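Local coordinates for IMC sub-compartment protein ISP1 (Toxoplasma gondii, PDB 4CHM) that belongs to a sub-compartment of the inner membrane complex, adopts a pleckstrin homology fold and is critical for replication of the parasite, which divides by endodyogeny, at residues 63-68 and 117-122; 93-96 and 101-104. All coordinates share one frame; numbering follows the deposited sequence.

Contact 1: 63-68 and 117-122; sequences SDIKAL and DLLKKL. With SO4 (sulfate ion), chain E.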
loop_
_atom_site.group_PDB
_atom_site.type_symbol
_atom_site.label_atom_id
_atom_site.label_comp_id
_atom_site.label_asym_id
_atom_site.label_seq_id
_atom_site.Cartn_x
_atom_site.Cartn_y
_atom_site.Cartn_z
ATOM N N SER A 63 1.478 13.256 -3.820
ATOM C CA SER A 63 1.257 13.803 -5.119
ATOM C C SER A 63 2.098 13.054 -6.159
ATOM O O SER A 63 1.864 13.189 -7.348
ATOM C CB SER A 63 1.545 15.306 -5.125
ATOM O OG SER A 63 2.870 15.571 -4.686
ATOM N N ASP A 64 3.009 12.189 -5.704
ATOM C CA ASP A 64 3.767 11.338 -6.630
ATOM C C ASP A 64 3.115 9.969 -6.843
ATOM O O ASP A 64 3.636 9.127 -7.560
ATOM C CB ASP A 64 5.206 11.157 -6.142
ATOM C CG ASP A 64 6.075 10.442 -7.153
ATOM O OD1 ASP A 64 5.952 10.740 -8.353
ATOM O OD2 ASP A 64 6.851 9.552 -6.763
ATOM N N ILE A 65 2.006 9.732 -6.175
ATOM C CA ILE A 65 1.332 8.471 -6.300
ATOM C C ILE A 65 0.221 8.634 -7.311
ATOM O O ILE A 65 -0.827 9.169 -7.007
ATOM C CB ILE A 65 0.777 7.971 -4.954
ATOM C CG1 ILE A 65 1.930 7.718 -3.975
ATOM C CG2 ILE A 65 -0.005 6.668 -5.164
ATOM C CD1 ILE A 65 1.512 7.773 -2.510
ATOM N N LYS A 66 0.516 8.223 -8.536
ATOM C CA LYS A 66 -0.339 8.409 -9.678
ATOM C C LYS A 66 -1.554 7.465 -9.605
ATOM O O LYS A 66 -2.649 7.826 -10.021
ATOM C CB LYS A 66 0.481 8.110 -10.933
ATOM C CG LYS A 66 -0.179 8.421 -12.260
ATOM C CD LYS A 66 0.741 7.952 -13.391
ATOM C CE LYS A 66 -0.031 7.472 -14.612
ATOM N NZ LYS A 66 -1.020 8.490 -15.062
ATOM N N ALA A 67 -1.356 6.266 -9.072
ATOM C CA ALA A 67 -2.409 5.228 -9.118
ATOM C C ALA A 67 -2.130 4.147 -8.074
ATOM O O ALA A 67 -0.977 3.883 -7.756
ATOM C CB ALA A 67 -2.471 4.595 -10.512
ATOM N N LEU A 68 -3.142 3.426 -7.662
ATOM C CA LEU A 68 -2.928 2.263 -6.870
ATOM C C LEU A 68 -3.336 1.041 -7.635
ATOM O O LEU A 68 -4.429 0.941 -8.067
ATOM C CB LEU A 68 -3.646 2.331 -5.535
ATOM C CG LEU A 68 -3.416 3.523 -4.650
ATOM C CD1 LEU A 68 -4.625 3.800 -3.826
ATOM C CD2 LEU A 68 -2.175 3.442 -3.819
ATOM N N ASP A 117 -9.002 2.426 -0.148
ATOM C CA ASP A 117 -9.974 3.456 0.192
ATOM C C ASP A 117 -9.393 4.643 0.927
ATOM O O ASP A 117 -9.661 5.750 0.578
ATOM C CB ASP A 117 -11.071 2.867 1.043
ATOM C CG ASP A 117 -11.849 1.822 0.326
ATOM O OD1 ASP A 117 -12.237 2.052 -0.809
ATOM O OD2 ASP A 117 -12.059 0.773 0.886
ATOM N N LEU A 118 -8.565 4.403 1.924
ATOM C CA LEU A 118 -7.956 5.473 2.679
ATOM C C LEU A 118 -7.061 6.367 1.824
ATOM O O LEU A 118 -7.063 7.555 1.981
ATOM C CB LEU A 118 -7.151 4.910 3.845
ATOM C CG LEU A 118 -6.418 5.924 4.707
ATOM C CD1 LEU A 118 -7.378 6.865 5.389
ATOM C CD2 LEU A 118 -5.486 5.274 5.700
ATOM N N LEU A 119 -6.283 5.770 0.946
ATOM C CA LEU A 119 -5.401 6.512 0.079
ATOM C C LEU A 119 -6.185 7.394 -0.876
ATOM O O LEU A 119 -5.833 8.509 -1.138
ATOM C CB LEU A 119 -4.498 5.575 -0.668
ATOM C CG LEU A 119 -3.022 5.822 -0.505
ATOM C CD1 LEU A 119 -2.576 6.885 -1.458
ATOM C CD2 LEU A 119 -2.622 6.167 0.901
ATOM N N LYS A 120 -7.280 6.861 -1.368
ATOM C CA LYS A 120 -8.160 7.617 -2.186
ATOM C C LYS A 120 -8.692 8.798 -1.392
ATOM O O LYS A 120 -8.731 9.876 -1.907
ATOM C CB LYS A 120 -9.289 6.730 -2.700
ATOM C CG LYS A 120 -8.932 6.098 -4.031
ATOM C CD LYS A 120 -9.918 5.081 -4.561
ATOM C CE LYS A 120 -9.194 4.201 -5.559
ATOM N NZ LYS A 120 -9.997 3.683 -6.694
ATOM N N LYS A 121 -9.072 8.576 -0.147
ATOM C CA LYS A 121 -9.596 9.647 0.659
ATOM C C LYS A 121 -8.555 10.737 0.890
ATOM O O LYS A 121 -8.836 11.873 0.669
ATOM C CB LYS A 121 -10.133 9.106 1.983
ATOM C CG LYS A 121 -11.640 8.890 2.011
ATOM C CD LYS A 121 -12.121 8.049 3.193
ATOM C CE LYS A 121 -12.987 8.855 4.160
ATOM N NZ LYS A 121 -14.246 8.147 4.545
ATOM N N LEU A 122 -7.332 10.381 1.233
ATOM C CA LEU A 122 -6.286 11.376 1.441
ATOM C C LEU A 122 -5.969 12.161 0.178
ATOM O O LEU A 122 -5.795 13.362 0.203
ATOM C CB LEU A 122 -5.022 10.711 1.932
ATOM C CG LEU A 122 -5.101 9.986 3.255
ATOM C CD1 LEU A 122 -3.850 9.187 3.453
ATOM C CD2 LEU A 122 -5.271 10.981 4.369
HETATM S S SO4 E . -9.751 1.221 -9.821
HETATM O O1 SO4 E . -11.138 0.756 -10.077
HETATM O O2 SO4 E . -8.827 0.338 -10.510
HETATM O O3 SO4 E . -9.488 1.194 -8.358
HETATM O O4 SO4 E . -9.587 2.591 -10.292
#

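Contact 2: 93-96 and 101-104; sequences LHLL and CIPL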
loop_
_atom_site.group_PDB
_atom_site.type_symbol
_atom_site.label_atom_id
_atom_site.label_comp_id
_atom_site.label_asym_id
_atom_site.label_seq_id
_atom_site.Cartn_x
_atom_site.Cartn_y
_atom_site.Cartn_z
ATOM N N LEU A 93 2.080 0.954 -5.255
ATOM C CA LEU A 93 2.039 2.367 -5.563
ATOM C C LEU A 93 2.673 2.601 -6.897
ATOM O O LEU A 93 3.891 2.417 -7.069
ATOM C CB LEU A 93 2.796 3.186 -4.509
ATOM C CG LEU A 93 2.597 2.830 -3.044
ATOM C CD1 LEU A 93 3.604 3.633 -2.228
ATOM C CD2 LEU A 93 1.160 3.113 -2.602
ATOM N N HIS A 94 1.865 3.029 -7.840
ATOM C CA HIS A 94 2.353 3.427 -9.138
ATOM C C HIS A 94 2.738 4.895 -9.033
ATOM O O HIS A 94 1.915 5.726 -8.785
ATOM C CB HIS A 94 1.254 3.228 -10.188
ATOM C CG HIS A 94 1.703 3.452 -11.589
ATOM N ND1 HIS A 94 0.842 3.793 -12.595
ATOM C CD2 HIS A 94 2.923 3.383 -12.150
ATOM C CE1 HIS A 94 1.512 3.935 -13.716
ATOM N NE2 HIS A 94 2.777 3.685 -13.475
ATOM N N LEU A 95 4.006 5.185 -9.236
ATOM C CA LEU A 95 4.537 6.520 -9.006
ATOM C C LEU A 95 4.562 7.407 -10.254
ATOM O O LEU A 95 4.884 6.952 -11.298
ATOM C CB LEU A 95 5.926 6.461 -8.373
ATOM C CG LEU A 95 6.081 5.547 -7.174
ATOM C CD1 LEU A 95 7.497 5.421 -6.677
ATOM C CD2 LEU A 95 5.142 5.952 -6.073
ATOM N N LEU A 96 4.173 8.660 -10.103
ATOM C CA LEU A 96 4.135 9.602 -11.209
ATOM C C LEU A 96 5.459 9.960 -11.861
ATOM O O LEU A 96 5.605 9.806 -13.037
ATOM C CB LEU A 96 3.458 10.881 -10.737
ATOM C CG LEU A 96 3.151 12.030 -11.699
ATOM C CD1 LEU A 96 2.679 11.554 -13.049
ATOM C CD2 LEU A 96 2.148 12.972 -11.078
ATOM N N CYS A 101 6.664 1.053 -9.877
ATOM C CA CYS A 101 5.674 0.600 -8.919
ATOM C C CYS A 101 6.331 -0.003 -7.670
ATOM O O CYS A 101 7.248 -0.803 -7.778
ATOM C CB CYS A 101 4.728 -0.420 -9.569
ATOM S SG CYS A 101 3.925 0.122 -11.106
ATOM N N ILE A 102 5.836 0.364 -6.489
ATOM C CA ILE A 102 6.299 -0.261 -5.264
ATOM C C ILE A 102 5.216 -1.148 -4.693
ATOM O O ILE A 102 4.209 -0.651 -4.176
ATOM C CB ILE A 102 6.708 0.789 -4.222
ATOM C CG1 ILE A 102 7.878 1.655 -4.760
ATOM C CG2 ILE A 102 7.119 0.097 -2.917
ATOM C CD1 ILE A 102 8.301 2.778 -3.810
ATOM N N PRO A 103 5.441 -2.467 -4.708
ATOM C CA PRO A 103 4.378 -3.340 -4.188
ATOM C C PRO A 103 4.470 -3.570 -2.688
ATOM O O PRO A 103 5.494 -4.024 -2.194
ATOM C CB PRO A 103 4.599 -4.657 -4.962
ATOM C CG PRO A 103 5.562 -4.290 -6.100
ATOM C CD PRO A 103 6.425 -3.233 -5.492
ATOM N N LEU A 104 3.384 -3.252 -1.980
ATOM C CA LEU A 104 3.311 -3.380 -0.519
ATOM C C LEU A 104 2.392 -4.527 -0.223
ATOM O O LEU A 104 1.254 -4.588 -0.746
ATOM C CB LEU A 104 2.686 -2.143 0.109
ATOM C CG LEU A 104 3.328 -0.790 -0.179
ATOM C CD1 LEU A 104 2.468 0.308 0.391
ATOM C CD2 LEU A 104 4.715 -0.741 0.393
#

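Contact 1: 63-68 and 117-122
Leu119, on the inner side of helix 109-125, meets Leu68 of edge strand 65-69, and these two leucines account for most of the 162 Å² buried here. The two backbones stay well apart, with the CA atoms of Leu68 and Leu119 at 8.5 Å, and no hydrogen bond joins the segments. The side chains cross at about a right angle: Leu68 CD1 reaches the base of its partner, 3.6 Å from Leu119 CB, while Leu68 CD2 lies 4.2 Å from Leu119 CD1. In Leu68, chi1 of -53° swings CG beside the backbone N, and chi2 of 150° then sets both methyls against Leu119. The chi1 of Leu119, -124°, is close to eclipsed, a departure from the usual staggered positions. Ile65 adds a looser touch, Ile65 CD1 to Leu119 CD1 at 4.3 Å. That Ile65 and Leu68, three residues apart, both turn to the helix fits the classic beta bulge between them, where Lys66 and Ala67 together face His94. Beside this apolar patch, Lys120 bends at its last torsion and donates from Lys120 NZ to sulfate O3 at 3.0 Å; His70 and Gln74 also bind this ion, which probably came from the crystallisation liquor. Helix 109-125 is the C-terminal helix characteristic of the pleckstrin homology fold, set against the sheet. The contact between the two segments is thus carried by apolar side chains alone, packing without directional bonds, while Lys123 adds one tie from its NZ to Ile65 O and Lys120 turns to the anion.

Contact 2: 93-96 and 101-104
Strands 93-95 and 101-104 run antiparallel, at 166° between their directions and 4.7 Å between axes, as the two arms of a hairpin. Leu93 and Ile102 form the hydrogen-bonded pair: Leu93 N donates to Ile102 O and Ile102 N to Leu93 O, each at 2.9 Å. Cys101 CA adds a CA-H...O contact to Leu93 O at 3.1 Å. In the non-hydrogen-bonded pair, His94 and Cys101 point to the face opposite Leu93 and Ile102. His94 holds CG anti to its backbone N (chi1 -173°), and its CD2 comes 3.6 Å from Cys101 SG, which approaches the ring obliquely; because Cys101 has two conformers, this sulfur-aromatic contact is tentative. On the Leu93 face, Leu95 CD1 touches Ile102 CD1 at 4.0 Å, the two side chains meeting at a slant, and Leu93 CG lies 4.3 Å from Leu104 CD1. Ile51 packs on Ile102 and Leu104, and Leu49 on Leu93, from strand 48-53 across the interior. The backbone ladder thus fixes the register, while the two faces divide the work: aliphatic carbons join the barrel core, and the imidazole and sulfur lie on the reverse side.

The two contacts, their centres 10 Å apart, are joined through neighbouring strands of one sheet. Strand 65-69, which receives the helix in contact 1, pairs with strand 90-95 of the contact 2 hairpin, Lys66 N lying 2.9 Å from His94 O in a probable hydrogen bond. Just beyond the strand ends, Asp64 O and Leu96 N, 2.6 Å apart, continue the link with another probable hydrogen bond. Apolar packing is continuous too, since Leu68 CD2 sits 3.6 Å from Leu93 CD2, carrying the helix-facing leucines over to the hairpin core. Strand 101-105 then leads along the chain into helix 109-125. The sulfate bound by Lys120 belongs to contact 1; a sulfate also lies about 4 Å from the Leu95 side chain of contact 2.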